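Local coordinates for transcriptional regulator, ROK family (Vibrio cholerae O1 biovar eltor, PDB 1Z05), which probably binds DNA and regulates transcription of carbohydrate-metabolism genes, as its Escherichia coli homologue Mlc does, and carries a bound zinc ion, at residues Q109-R114 and L120-H125; S310-V315 and P332-V337; R43-I48 and H81-T86; G265-I270 and A350-L355. All coordinates share one frame; numbering follows the deposited sequence.

Interaction 1 (Q109-R114 and L120-H125); sequences QFLSMR and LTIALH. With SO4 (sulfate ion), chain C.
Phe110 and His125 meet on one face of an antiparallel pair of strands, their rings nearly parallel (16°) but slid apart, with centroids 4.8 Å from each other. The closer meeting is a CH-pi contact: His125 CB stands over one face of the Phe110 ring, 3.5 Å from its centroid. Phe110 reaches it with CG lodged between backbone N and carbonyl carbon (chi1 62°), which turns one face of the ring to His125 CB. On the opposite face of the sheet, Met113 bends at its thioether (chi3 78°), so that CE lies 3.5 Å from Leu120 CD1 and 3.6 Å from Ile122 CG1; Leu111 CD2 approaches Leu124 CD1 at 4.0 Å. Paired backbone bonds join Phe110 to His125, Ser112 to Ala123 and Arg114 to Thr121. Ser112 OG bonds to Thr406 O. The Arg114 chain runs extended to a guanidinium gripped by several partners: NH1 by Asp217, NE by Tyr119 OH, and NH2 by sulfate O4 (2.8 Å), which lies at its edge, in plane. Arg117 N and Tyr119 OH also hold this sulfate, probably a crystallisation ion. This hairpin, with strand 168-176 beside 108-116, belongs to the 3-2-1-4-5 sheet of the actin-like ATPase fold.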
loop_
_atom_site.group_PDB
_atom_site.type_symbol
_atom_site.label_atom_id
_atom_site.label_comp_id
_atom_site.label_asym_id
_atom_site.label_seq_id
_atom_site.Cartn_x
_atom_site.Cartn_y
_atom_site.Cartn_z
ATOM N N GLN A 109 -26.880 -14.131 8.688
ATOM C CA GLN A 109 -26.716 -14.174 7.252
ATOM C C GLN A 109 -26.285 -12.808 6.726
ATOM O O GLN A 109 -26.286 -11.819 7.454
ATOM C CB GLN A 109 -28.043 -14.579 6.598
ATOM C CG GLN A 109 -28.601 -15.932 7.066
ATOM C CD GLN A 109 -29.997 -16.174 6.565
ATOM O OE1 GLN A 109 -30.739 -15.233 6.327
ATOM N NE2 GLN A 109 -30.367 -17.443 6.403
ATOM N N PHE A 110 -25.913 -12.766 5.451
ATOM C CA PHE A 110 -25.704 -11.509 4.742
ATOM C C PHE A 110 -26.017 -11.731 3.261
ATOM O O PHE A 110 -26.016 -12.869 2.788
ATOM C CB PHE A 110 -24.265 -10.984 4.944
ATOM C CG PHE A 110 -23.179 -11.900 4.412
ATOM C CD1 PHE A 110 -22.753 -11.801 3.092
ATOM C CD2 PHE A 110 -22.566 -12.836 5.246
ATOM C CE1 PHE A 110 -21.741 -12.632 2.587
ATOM C CE2 PHE A 110 -21.542 -13.658 4.767
ATOM C CZ PHE A 110 -21.134 -13.565 3.437
ATOM N N LEU A 111 -26.301 -10.641 2.551
ATOM C CA LEU A 111 -26.433 -10.663 1.107
ATOM C C LEU A 111 -25.121 -10.254 0.471
ATOM O O LEU A 111 -24.443 -9.332 0.949
ATOM C CB LEU A 111 -27.512 -9.680 0.635
ATOM C CG LEU A 111 -28.993 -9.946 0.861
ATOM C CD1 LEU A 111 -29.779 -8.937 0.017
ATOM C CD2 LEU A 111 -29.371 -11.362 0.478
ATOM N N SER A 112 -24.749 -10.958 -0.589
ATOM C CA SER A 112 -23.592 -10.579 -1.387
ATOM C C SER A 112 -24.087 -10.484 -2.813
ATOM O O SER A 112 -24.761 -11.394 -3.302
ATOM C CB SER A 112 -22.462 -11.604 -1.254
ATOM O OG SER A 112 -21.294 -11.165 -1.934
ATOM N N MET A 113 -23.782 -9.362 -3.459
ATOM C CA MET A 113 -24.236 -9.089 -4.809
ATOM C C MET A 113 -23.071 -8.817 -5.748
ATOM O O MET A 113 -22.025 -8.305 -5.338
ATOM C CB MET A 113 -25.175 -7.879 -4.800
ATOM C CG MET A 113 -26.427 -8.086 -3.963
ATOM S SD MET A 113 -27.380 -6.567 -3.754
ATOM C CE MET A 113 -28.202 -6.460 -5.331
ATOM N N ARG A 114 -23.250 -9.172 -7.010
ATOM C CA ARG A 114 -22.352 -8.702 -8.055
ATOM C C ARG A 114 -23.151 -7.967 -9.120
ATOM O O ARG A 114 -24.132 -8.506 -9.652
ATOM C CB ARG A 114 -21.565 -9.850 -8.694
ATOM C CG ARG A 114 -20.729 -9.379 -9.905
ATOM C CD ARG A 114 -19.951 -10.509 -10.586
ATOM N NE ARG A 114 -19.400 -10.036 -11.856
ATOM C CZ ARG A 114 -18.268 -9.347 -11.969
ATOM N NH1 ARG A 114 -17.541 -9.068 -10.883
ATOM N NH2 ARG A 114 -17.869 -8.924 -13.164
ATOM N N LEU A 120 -27.183 -8.921 -12.743
ATOM C CA LEU A 120 -27.055 -8.733 -11.311
ATOM C C LEU A 120 -27.189 -10.084 -10.633
ATOM O O LEU A 120 -28.159 -10.807 -10.870
ATOM C CB LEU A 120 -28.131 -7.771 -10.788
ATOM C CG LEU A 120 -28.286 -7.663 -9.259
ATOM C CD1 LEU A 120 -27.044 -7.016 -8.627
ATOM C CD2 LEU A 120 -29.552 -6.899 -8.874
ATOM N N THR A 121 -26.207 -10.425 -9.807
ATOM C CA THR A 121 -26.267 -11.644 -9.000
ATOM C C THR A 121 -26.552 -11.289 -7.544
ATOM O O THR A 121 -25.901 -10.417 -6.973
ATOM C CB THR A 121 -24.985 -12.496 -9.129
ATOM O OG1 THR A 121 -24.860 -12.952 -10.483
ATOM C CG2 THR A 121 -25.048 -13.721 -8.203
ATOM N N ILE A 122 -27.554 -11.940 -6.962
ATOM C CA ILE A 122 -27.850 -11.755 -5.551
ATOM C C ILE A 122 -27.736 -13.122 -4.899
ATOM O O ILE A 122 -28.366 -14.079 -5.345
ATOM C CB ILE A 122 -29.261 -11.127 -5.299
ATOM C CG1 ILE A 122 -29.382 -9.770 -6.012
ATOM C CG2 ILE A 122 -29.504 -10.957 -3.794
ATOM C CD1 ILE A 122 -30.803 -9.180 -6.047
ATOM N N ALA A 123 -26.898 -13.221 -3.874
ATOM C CA ALA A 123 -26.736 -14.473 -3.156
ATOM C C ALA A 123 -26.956 -14.231 -1.676
ATOM O O ALA A 123 -26.560 -13.196 -1.142
ATOM C CB ALA A 123 -25.355 -15.069 -3.399
ATOM N N LEU A 124 -27.609 -15.179 -1.023
ATOM C CA LEU A 124 -27.721 -15.174 0.428
ATOM C C LEU A 124 -26.646 -16.104 0.976
ATOM O O LEU A 124 -26.546 -17.261 0.548
ATOM C CB LEU A 124 -29.123 -15.629 0.857
ATOM C CG LEU A 124 -29.415 -15.800 2.354
ATOM C CD1 LEU A 124 -29.476 -14.459 3.074
ATOM C CD2 LEU A 124 -30.718 -16.572 2.537
ATOM N N HIS A 125 -25.841 -15.588 1.910
ATOM C CA HIS A 125 -24.768 -16.362 2.545
ATOM C C HIS A 125 -25.027 -16.508 4.036
ATOM O O HIS A 125 -25.652 -15.630 4.648
ATOM C CB HIS A 125 -23.434 -15.605 2.443
ATOM C CG HIS A 125 -22.791 -15.608 1.089
ATOM N ND1 HIS A 125 -23.335 -14.962 0.001
ATOM C CD2 HIS A 125 -21.600 -16.099 0.674
ATOM C CE1 HIS A 125 -22.532 -15.104 -1.040
ATOM N NE2 HIS A 125 -21.474 -15.793 -0.658
HETATM S S SO4 C . -18.787 -10.108 -16.476
HETATM O O1 SO4 C . -18.882 -11.391 -15.791
HETATM O O2 SO4 C . -17.404 -9.802 -16.809
HETATM O O3 SO4 C . -19.588 -10.220 -17.694
HETATM O O4 SO4 C . -19.300 -9.046 -15.616
#

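Interaction 2 (S310-V315 and P332-V337); sequences SCLATV and PLAVDV
Ser310 and Leu312 meet Leu333 and Ala334 without a ring or other planar side chain among them, so the contact has no stacked face. The flat group that matters lies next door: the carboxylate of Asp331, whose OD2 is bonded to Ser310 OG and accepts from Ala334 N, while OD1 accepts from Cys311 N. One carboxylate thereby ties the turn to the first turn of the helix, where the helix end would probably help to stabilise its negative charge. Across the contact itself the touching is aliphatic. With CG opposite its backbone N (chi1 178°), Leu333 brings its CD2 branch, and not CD1, to Ser310 CB at 3.6 Å, and Leu333 CB lies 4.0 Å from the same atom. The second point is looser: Leu312 CD1 stands 4.3 Å from Ala334 CB. Only 134 Å² is buried in all, both segments summed, although three of the four touching residues are buried within the protein. The turn has its own bracing. Ser310 OG accepts from Leu312 N at 3.0 Å in a nearly straight bond (166°), forming an ST turn, and Ala313 N reaches back to Ser310 O at 3.2 Å, closing a type I beta turn. A second type I turn follows from Leu312 to Val315. The contact thus sets the 310-315 loop against the start of helix 332-356, with helix 320-328 beside Leu312 and Ala334, touching both through Ala326, and helix 293-305 beside Leu333, through Arg303 and Ile304.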
loop_
_atom_site.group_PDB
_atom_site.type_symbol
_atom_site.label_atom_id
_atom_site.label_comp_id
_atom_site.label_asym_id
_atom_site.label_seq_id
_atom_site.Cartn_x
_atom_site.Cartn_y
_atom_site.Cartn_z
ATOM N N SER A 310 -4.378 -24.650 -38.162
ATOM C CA SER A 310 -4.906 -24.830 -36.813
ATOM C C SER A 310 -6.178 -25.639 -36.863
ATOM O O SER A 310 -6.908 -25.599 -37.857
ATOM C CB SER A 310 -5.205 -23.476 -36.152
ATOM O OG SER A 310 -5.762 -23.639 -34.852
ATOM N N CYS A 311 -6.451 -26.347 -35.771
ATOM C CA CYS A 311 -7.716 -27.042 -35.586
ATOM C C CYS A 311 -8.873 -26.054 -35.365
ATOM O O CYS A 311 -10.040 -26.437 -35.420
ATOM C CB CYS A 311 -7.616 -28.023 -34.413
ATOM S SG CYS A 311 -7.409 -27.264 -32.780
ATOM N N LEU A 312 -8.537 -24.790 -35.106
ATOM C CA LEU A 312 -9.523 -23.726 -34.947
ATOM C C LEU A 312 -9.925 -23.059 -36.270
ATOM O O LEU A 312 -10.820 -22.214 -36.283
ATOM C CB LEU A 312 -9.001 -22.656 -33.971
ATOM C CG LEU A 312 -8.759 -23.037 -32.504
ATOM C CD1 LEU A 312 -7.887 -22.004 -31.795
ATOM C CD2 LEU A 312 -10.071 -23.244 -31.743
ATOM N N ALA A 313 -9.270 -23.439 -37.366
ATOM C CA ALA A 313 -9.429 -22.766 -38.663
ATOM C C ALA A 313 -10.793 -22.953 -39.341
ATOM O O ALA A 313 -11.078 -22.301 -40.355
ATOM C CB ALA A 313 -8.304 -23.176 -39.617
ATOM N N THR A 314 -11.624 -23.841 -38.795
ATOM C CA THR A 314 -12.969 -24.071 -39.325
ATOM C C THR A 314 -14.039 -23.667 -38.316
ATOM O O THR A 314 -15.237 -23.714 -38.616
ATOM C CB THR A 314 -13.193 -25.550 -39.734
ATOM O OG1 THR A 314 -12.769 -26.413 -38.671
ATOM C CG2 THR A 314 -12.420 -25.890 -41.004
ATOM N N VAL A 315 -13.594 -23.269 -37.127
ATOM C CA VAL A 315 -14.483 -22.930 -36.017
ATOM C C VAL A 315 -15.049 -21.512 -36.158
ATOM O O VAL A 315 -14.309 -20.558 -36.420
ATOM C CB VAL A 315 -13.766 -23.102 -34.642
ATOM C CG1 VAL A 315 -14.684 -22.715 -33.482
ATOM C CG2 VAL A 315 -13.269 -24.532 -34.471
ATOM N N PRO A 332 -0.665 -26.449 -32.164
ATOM C CA PRO A 332 0.529 -25.595 -32.202
ATOM C C PRO A 332 0.231 -24.094 -32.202
ATOM O O PRO A 332 0.873 -23.344 -31.463
ATOM C CB PRO A 332 1.209 -26.009 -33.509
ATOM C CG PRO A 332 0.804 -27.438 -33.687
ATOM C CD PRO A 332 -0.620 -27.491 -33.215
ATOM N N LEU A 333 -0.730 -23.662 -33.012
ATOM C CA LEU A 333 -1.111 -22.243 -33.050
ATOM C C LEU A 333 -1.646 -21.723 -31.706
ATOM O O LEU A 333 -1.191 -20.695 -31.214
ATOM C CB LEU A 333 -2.096 -21.952 -34.192
ATOM C CG LEU A 333 -2.595 -20.495 -34.305
ATOM C CD1 LEU A 333 -1.432 -19.560 -34.526
ATOM C CD2 LEU A 333 -3.608 -20.341 -35.432
ATOM N N ALA A 334 -2.597 -22.442 -31.116
ATOM C CA ALA A 334 -3.176 -22.065 -29.828
ATOM C C ALA A 334 -2.128 -22.090 -28.716
ATOM O O ALA A 334 -2.089 -21.197 -27.874
ATOM C CB ALA A 334 -4.346 -22.977 -29.489
ATOM N N VAL A 335 -1.277 -23.115 -28.714
ATOM C CA VAL A 335 -0.140 -23.170 -27.797
ATOM C C VAL A 335 0.719 -21.911 -27.944
ATOM O O VAL A 335 1.026 -21.240 -26.956
ATOM C CB VAL A 335 0.718 -24.452 -28.014
ATOM C CG1 VAL A 335 2.061 -24.362 -27.266
ATOM C CG2 VAL A 335 -0.056 -25.706 -27.589
ATOM N N ASP A 336 1.084 -21.575 -29.175
ATOM C CA ASP A 336 1.917 -20.391 -29.426
ATOM C C ASP A 336 1.267 -19.070 -28.973
ATOM O O ASP A 336 1.940 -18.181 -28.432
ATOM C CB ASP A 336 2.291 -20.311 -30.906
ATOM C CG ASP A 336 3.486 -19.404 -31.149
ATOM O OD1 ASP A 336 4.592 -19.706 -30.620
ATOM O OD2 ASP A 336 3.318 -18.394 -31.877
ATOM N N VAL A 337 -0.033 -18.949 -29.210
ATOM C CA VAL A 337 -0.809 -17.785 -28.756
ATOM C C VAL A 337 -0.812 -17.681 -27.217
ATOM O O VAL A 337 -0.579 -16.606 -26.663
ATOM C CB VAL A 337 -2.249 -17.817 -29.338
ATOM C CG1 VAL A 337 -3.149 -16.754 -28.693
ATOM C CG2 VAL A 337 -2.216 -17.632 -30.855
#

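Interaction 3 (R43-I48 and H81-T86); sequences RVYKLI and HLIHET
Ile48 and Tyr45, on the first helix of what reads as a winged-helix domain, pack against Ile83 and Leu82 at the start of the wing. The topology supports that name: helices 35-51, 56-63 and 67-79 are followed by a hairpin of strands 83-86 and 99-103, consistent with the DNA-binding role assigned to the family. The tighter part is aliphatic. Ile48 CD1 meets Ile83 CD1 at 3.7 Å, the two side chains crossing at about a right angle, and Ile83 CG2 lies 4.1 Å from the same Ile48 CD1. Ile83 turns CG1 into the slot between its backbone N and carbonyl carbon (chi1 67°), and this sends CG2 to the side where it also meets Tyr45 CD1, at 4.0 Å. Around this patch Leu59 touches Ile48, while Leu77, Ile78 and Leu101 touch Ile83, so the contact is continuous with the core between helices and wing. The Tyr45 end is looser. The Tyr45 and Ile83 side chains slide past each other in opposite directions, and Tyr45 CE1 is 4.4 Å from Leu82 CB. Here the polar groups are linked through a water, not to each other: lying at the edge of the Tyr45 ring and in its plane, it accepts from Tyr45 OH at 2.8 Å and donates to Leu82 O at 2.7 Å.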
loop_
_atom_site.group_PDB
_atom_site.type_symbol
_atom_site.label_atom_id
_atom_site.label_comp_id
_atom_site.label_asym_id
_atom_site.label_seq_id
_atom_site.Cartn_x
_atom_site.Cartn_y
_atom_site.Cartn_z
ATOM N N ARG A 43 -10.769 -7.592 17.163
ATOM C CA ARG A 43 -9.617 -8.416 17.547
ATOM C C ARG A 43 -10.036 -9.645 18.365
ATOM O O ARG A 43 -9.581 -10.760 18.103
ATOM C CB ARG A 43 -8.598 -7.585 18.324
ATOM C CG ARG A 43 -7.856 -6.579 17.451
ATOM C CD ARG A 43 -6.795 -5.793 18.234
ATOM N NE ARG A 43 -5.642 -6.630 18.578
ATOM C CZ ARG A 43 -5.212 -6.868 19.817
ATOM N NH1 ARG A 43 -5.816 -6.314 20.864
ATOM N NH2 ARG A 43 -4.156 -7.649 20.006
ATOM N N VAL A 44 -10.907 -9.429 19.349
ATOM C CA VAL A 44 -11.409 -10.515 20.197
ATOM C C VAL A 44 -12.266 -11.501 19.397
ATOM O O VAL A 44 -12.107 -12.714 19.522
ATOM C CB VAL A 44 -12.180 -9.971 21.420
ATOM C CG1 VAL A 44 -12.969 -11.089 22.129
ATOM C CG2 VAL A 44 -11.212 -9.317 22.394
ATOM N N TYR A 45 -13.160 -10.972 18.570
ATOM C CA TYR A 45 -14.027 -11.811 17.738
ATOM C C TYR A 45 -13.236 -12.687 16.755
ATOM O O TYR A 45 -13.571 -13.869 16.541
ATOM C CB TYR A 45 -15.022 -10.927 16.990
ATOM C CG TYR A 45 -15.965 -11.699 16.120
ATOM C CD1 TYR A 45 -17.164 -12.206 16.640
ATOM C CD2 TYR A 45 -15.667 -11.939 14.774
ATOM C CE1 TYR A 45 -18.050 -12.928 15.832
ATOM C CE2 TYR A 45 -16.546 -12.670 13.964
ATOM C CZ TYR A 45 -17.729 -13.159 14.501
ATOM O OH TYR A 45 -18.611 -13.857 13.707
ATOM N N LYS A 46 -12.199 -12.107 16.149
ATOM C CA LYS A 46 -11.308 -12.862 15.248
ATOM C C LYS A 46 -10.595 -14.010 15.972
ATOM O O LYS A 46 -10.485 -15.118 15.433
ATOM C CB LYS A 46 -10.297 -11.935 14.561
ATOM C CG LYS A 46 -9.433 -12.637 13.512
ATOM C CD LYS A 46 -8.377 -11.705 12.937
ATOM C CE LYS A 46 -7.500 -12.414 11.921
ATOM N NZ LYS A 46 -6.599 -11.421 11.267
ATOM N N LEU A 47 -10.118 -13.752 17.190
ATOM C CA LEU A 47 -9.520 -14.814 18.006
ATOM C C LEU A 47 -10.503 -15.959 18.280
ATOM O O LEU A 47 -10.164 -17.134 18.118
ATOM C CB LEU A 47 -8.971 -14.250 19.321
ATOM C CG LEU A 47 -7.610 -13.550 19.246
ATOM C CD1 LEU A 47 -7.287 -12.864 20.573
ATOM C CD2 LEU A 47 -6.495 -14.520 18.851
ATOM N N ILE A 48 -11.723 -15.604 18.680
ATOM C CA ILE A 48 -12.780 -16.586 18.941
ATOM C C ILE A 48 -13.149 -17.378 17.675
ATOM O O ILE A 48 -13.308 -18.609 17.717
ATOM C CB ILE A 48 -14.035 -15.904 19.539
ATOM C CG1 ILE A 48 -13.697 -15.277 20.888
ATOM C CG2 ILE A 48 -15.163 -16.906 19.728
ATOM C CD1 ILE A 48 -14.728 -14.301 21.397
ATOM N N HIS A 81 -25.699 -12.115 20.756
ATOM C CA HIS A 81 -25.744 -13.481 20.204
ATOM C C HIS A 81 -24.787 -13.707 19.028
ATOM O O HIS A 81 -25.072 -14.489 18.121
ATOM C CB HIS A 81 -27.179 -13.884 19.836
ATOM C CG HIS A 81 -28.157 -13.683 20.949
ATOM N ND1 HIS A 81 -29.147 -12.726 20.907
ATOM C CD2 HIS A 81 -28.272 -14.291 22.153
ATOM C CE1 HIS A 81 -29.846 -12.769 22.028
ATOM N NE2 HIS A 81 -29.333 -13.708 22.802
ATOM N N LEU A 82 -23.655 -13.014 19.054
ATOM C CA LEU A 82 -22.617 -13.193 18.035
ATOM C C LEU A 82 -21.629 -14.282 18.442
ATOM O O LEU A 82 -20.998 -14.916 17.593
ATOM C CB LEU A 82 -21.888 -11.869 17.787
ATOM C CG LEU A 82 -22.726 -10.912 16.938
ATOM C CD1 LEU A 82 -22.249 -9.469 17.072
ATOM C CD2 LEU A 82 -22.733 -11.379 15.471
ATOM N N ILE A 83 -21.495 -14.477 19.750
ATOM C CA ILE A 83 -20.662 -15.541 20.302
ATOM C C ILE A 83 -21.444 -16.263 21.374
ATOM O O ILE A 83 -22.462 -15.751 21.855
ATOM C CB ILE A 83 -19.286 -15.041 20.857
ATOM C CG1 ILE A 83 -19.458 -14.153 22.110
ATOM C CG2 ILE A 83 -18.472 -14.369 19.733
ATOM C CD1 ILE A 83 -18.140 -13.637 22.701
ATOM N N HIS A 84 -20.979 -17.451 21.739
ATOM C CA HIS A 84 -21.632 -18.214 22.787
ATOM C C HIS A 84 -20.639 -19.087 23.529
ATOM O O HIS A 84 -19.563 -19.394 23.017
ATOM C CB HIS A 84 -22.783 -19.050 22.221
ATOM C CG HIS A 84 -22.341 -20.223 21.402
ATOM N ND1 HIS A 84 -22.337 -21.510 21.893
ATOM C CD2 HIS A 84 -21.897 -20.304 20.126
ATOM C CE1 HIS A 84 -21.910 -22.335 20.955
ATOM N NE2 HIS A 84 -21.643 -21.631 19.870
ATOM N N GLU A 85 -21.025 -19.471 24.739
ATOM C CA GLU A 85 -20.253 -20.379 25.587
ATOM C C GLU A 85 -21.236 -21.258 26.368
ATOM O O GLU A 85 -22.432 -20.961 26.421
ATOM C CB GLU A 85 -19.395 -19.583 26.576
ATOM C CG GLU A 85 -20.212 -18.660 27.484
ATOM C CD GLU A 85 -19.381 -17.932 28.536
ATOM O OE1 GLU A 85 -18.253 -18.381 28.840
ATOM O OE2 GLU A 85 -19.872 -16.904 29.059
ATOM N N THR A 86 -20.742 -22.348 26.949
ATOM C CA THR A 86 -21.476 -23.028 28.016
ATOM C C THR A 86 -20.779 -22.607 29.314
ATOM O O THR A 86 -19.621 -22.978 29.557
ATOM C CB THR A 86 -21.485 -24.572 27.878
ATOM O OG1 THR A 86 -22.026 -24.948 26.607
ATOM C CG2 THR A 86 -22.339 -25.228 28.991
HETATM O O HOH W 1 -21.021 -14.558 14.896
#

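Interaction 4 (G265-I270 and A350-L355); sequences GELGHI and AIVINL. With ZN (zinc ion), chain B.
Leu267 and Val352 make the closer of the two touches between the 265-270 loop and helix 332-356: Leu267 turns CG away from its carbonyl carbon (chi1 -54°), bringing CD2 to 3.8 Å from Val352 CG2, with the side chains crossing at about a right angle. In the second, Ile270 CG2 comes to 4.0 Å from Ile351 CD1 as the two side chains slide past each other in opposite directions; it is less certain, because Ile270 is modelled in two conformers. The first shell is therefore wholly apolar, and small at 125 Å² summed over both sides. The loop's shape is fixed in part by its backbone: a type I beta turn runs from Leu267 to Ile270, with Ile270 N bonded to Leu267 O at 3.2 Å. Backbone bonds carry this turn further, from Leu267 to Leu246 and from Ile270 to Leu287. Strand 237-242 adjoins both Leu267, touched by Ile240, and Val352, touched by Val238. On the helix side Ile351 also packs against Ile351 of the second subunit, and Asn354 of that subunit meets His269, so the contact is part of the dimer interface. Within the same turn His269 ND1 coordinates zinc at 2.1 Å. Cys279, Cys281 and Cys286 complete the site, a His-Cys-Cys-Cys zinc centre whose Gly-His and Cys-x-Cys-Gly-x-x-Gly-Cys sequence is the signature of the ROK family.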
loop_
_atom_site.group_PDB
_atom_site.type_symbol
_atom_site.label_atom_id
_atom_site.label_comp_id
_atom_site.label_asym_id
_atom_site.label_seq_id
_atom_site.Cartn_x
_atom_site.Cartn_y
_atom_site.Cartn_z
ATOM N N GLY A 265 -3.154 -1.150 -8.644
ATOM C CA GLY A 265 -2.790 -2.415 -9.263
ATOM C C GLY A 265 -3.279 -2.605 -10.686
ATOM O O GLY A 265 -3.095 -3.674 -11.261
ATOM N N GLU A 266 -3.907 -1.581 -11.261
ATOM C CA GLU A 266 -4.364 -1.677 -12.648
ATOM C C GLU A 266 -3.179 -1.790 -13.612
ATOM O O GLU A 266 -2.289 -0.936 -13.621
ATOM C CB GLU A 266 -5.272 -0.506 -13.020
ATOM C CG GLU A 266 -6.690 -0.637 -12.473
ATOM C CD GLU A 266 -7.339 -1.971 -12.831
ATOM O OE1 GLU A 266 -7.455 -2.283 -14.036
ATOM O OE2 GLU A 266 -7.725 -2.706 -11.902
ATOM N N LEU A 267 -3.186 -2.856 -14.412
ATOM C CA LEU A 267 -2.060 -3.215 -15.288
ATOM C C LEU A 267 -2.238 -2.894 -16.769
ATOM O O LEU A 267 -1.265 -2.894 -17.524
ATOM C CB LEU A 267 -1.753 -4.718 -15.161
ATOM C CG LEU A 267 -1.502 -5.271 -13.765
ATOM C CD1 LEU A 267 -1.381 -6.766 -13.837
ATOM C CD2 LEU A 267 -0.240 -4.657 -13.196
ATOM N N GLY A 268 -3.473 -2.647 -17.190
ATOM C CA GLY A 268 -3.811 -2.635 -18.618
ATOM C C GLY A 268 -3.152 -1.565 -19.469
ATOM O O GLY A 268 -3.037 -1.726 -20.687
ATOM N N HIS A 269 -2.738 -0.468 -18.844
ATOM C CA HIS A 269 -2.126 0.630 -19.590
ATOM C C HIS A 269 -0.634 0.822 -19.348
ATOM O O HIS A 269 -0.063 1.854 -19.709
ATOM C CB HIS A 269 -2.943 1.907 -19.450
ATOM C CG HIS A 269 -4.369 1.721 -19.859
ATOM N ND1 HIS A 269 -4.773 1.749 -21.178
ATOM C CD2 HIS A 269 -5.474 1.432 -19.130
ATOM C CE1 HIS A 269 -6.076 1.524 -21.239
ATOM N NE2 HIS A 269 -6.523 1.327 -20.011
ATOM N N ILE A 270 -0.008 -0.181 -18.738
ATOM C CA ILE A 270 1.445 -0.271 -18.711
ATOM C C ILE A 270 1.918 -0.574 -20.136
ATOM O O ILE A 270 1.452 -1.528 -20.761
ATOM C CB ILE A 270 1.943 -1.358 -17.716
ATOM C CG1 ILE A 270 1.525 -1.006 -16.281
ATOM C CG2 ILE A 270 3.475 -1.540 -17.824
ATOM C CD1 ILE A 270 1.664 -2.158 -15.269
ATOM N N ALA A 350 6.446 -9.356 -13.457
ATOM C CA ALA A 350 7.811 -9.032 -13.015
ATOM C C ALA A 350 7.910 -7.612 -12.464
ATOM O O ALA A 350 8.646 -7.361 -11.509
ATOM C CB ALA A 350 8.816 -9.230 -14.131
ATOM N N ILE A 351 7.192 -6.686 -13.090
ATOM C CA ILE A 351 7.100 -5.309 -12.599
ATOM C C ILE A 351 6.525 -5.246 -11.179
ATOM O O ILE A 351 7.078 -4.579 -10.304
ATOM C CB ILE A 351 6.276 -4.436 -13.575
ATOM C CG1 ILE A 351 7.110 -4.177 -14.838
ATOM C CG2 ILE A 351 5.877 -3.113 -12.922
ATOM C CD1 ILE A 351 6.309 -3.645 -16.025
ATOM N N VAL A 352 5.425 -5.962 -10.963
ATOM C CA VAL A 352 4.742 -6.004 -9.675
ATOM C C VAL A 352 5.614 -6.656 -8.589
ATOM O O VAL A 352 5.648 -6.183 -7.428
ATOM C CB VAL A 352 3.364 -6.698 -9.837
ATOM C CG1 VAL A 352 2.721 -6.983 -8.505
ATOM C CG2 VAL A 352 2.442 -5.805 -10.688
ATOM N N ILE A 353 6.336 -7.710 -8.975
ATOM C CA ILE A 353 7.291 -8.376 -8.083
ATOM C C ILE A 353 8.380 -7.405 -7.638
ATOM O O ILE A 353 8.660 -7.293 -6.443
ATOM C CB ILE A 353 7.925 -9.628 -8.767
ATOM C CG1 ILE A 353 6.870 -10.733 -8.882
ATOM C CG2 ILE A 353 9.154 -10.118 -7.998
ATOM C CD1 ILE A 353 7.221 -11.835 -9.856
ATOM N N ASN A 354 9.001 -6.722 -8.602
ATOM C CA ASN A 354 10.000 -5.678 -8.322
ATOM C C ASN A 354 9.539 -4.613 -7.327
ATOM O O ASN A 354 10.287 -4.219 -6.436
ATOM C CB ASN A 354 10.420 -4.989 -9.621
ATOM C CG ASN A 354 11.534 -5.718 -10.333
ATOM O OD1 ASN A 354 12.624 -5.866 -9.795
ATOM N ND2 ASN A 354 11.280 -6.148 -11.560
ATOM N N LEU A 355 8.313 -4.144 -7.500
ATOM C CA LEU A 355 7.775 -3.078 -6.669
ATOM C C LEU A 355 7.272 -3.541 -5.314
ATOM O O LEU A 355 7.340 -2.785 -4.346
ATOM C CB LEU A 355 6.638 -2.372 -7.393
ATOM C CG LEU A 355 7.078 -1.582 -8.616
ATOM C CD1 LEU A 355 5.857 -1.294 -9.409
ATOM C CD2 LEU A 355 7.774 -0.284 -8.226
HETATM ZN ZN ZN B . -3.819 2.160 -23.043
#

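Overall arrangement
Interaction 3 lies in the probable DNA-binding domain near the start of the chain, and its centre is about 24 Å from that of interaction 1, in the first sheet of the ROK region. Interaction 4 lies across the centre of the chain from interaction 1, with nearest atoms about 12 Å apart, and is the one that contains a zinc ligand; the sulfate sits instead beside interaction 1. Interactions 2 and 4 share helix 332-356, interaction 2 at its start and interaction 4 near its end, with centres about 29 Å apart. In sequence interaction 2 is nested within the span closed by interaction 4. Interactions 2 and 3 are farthest apart, about 56 Å between centres.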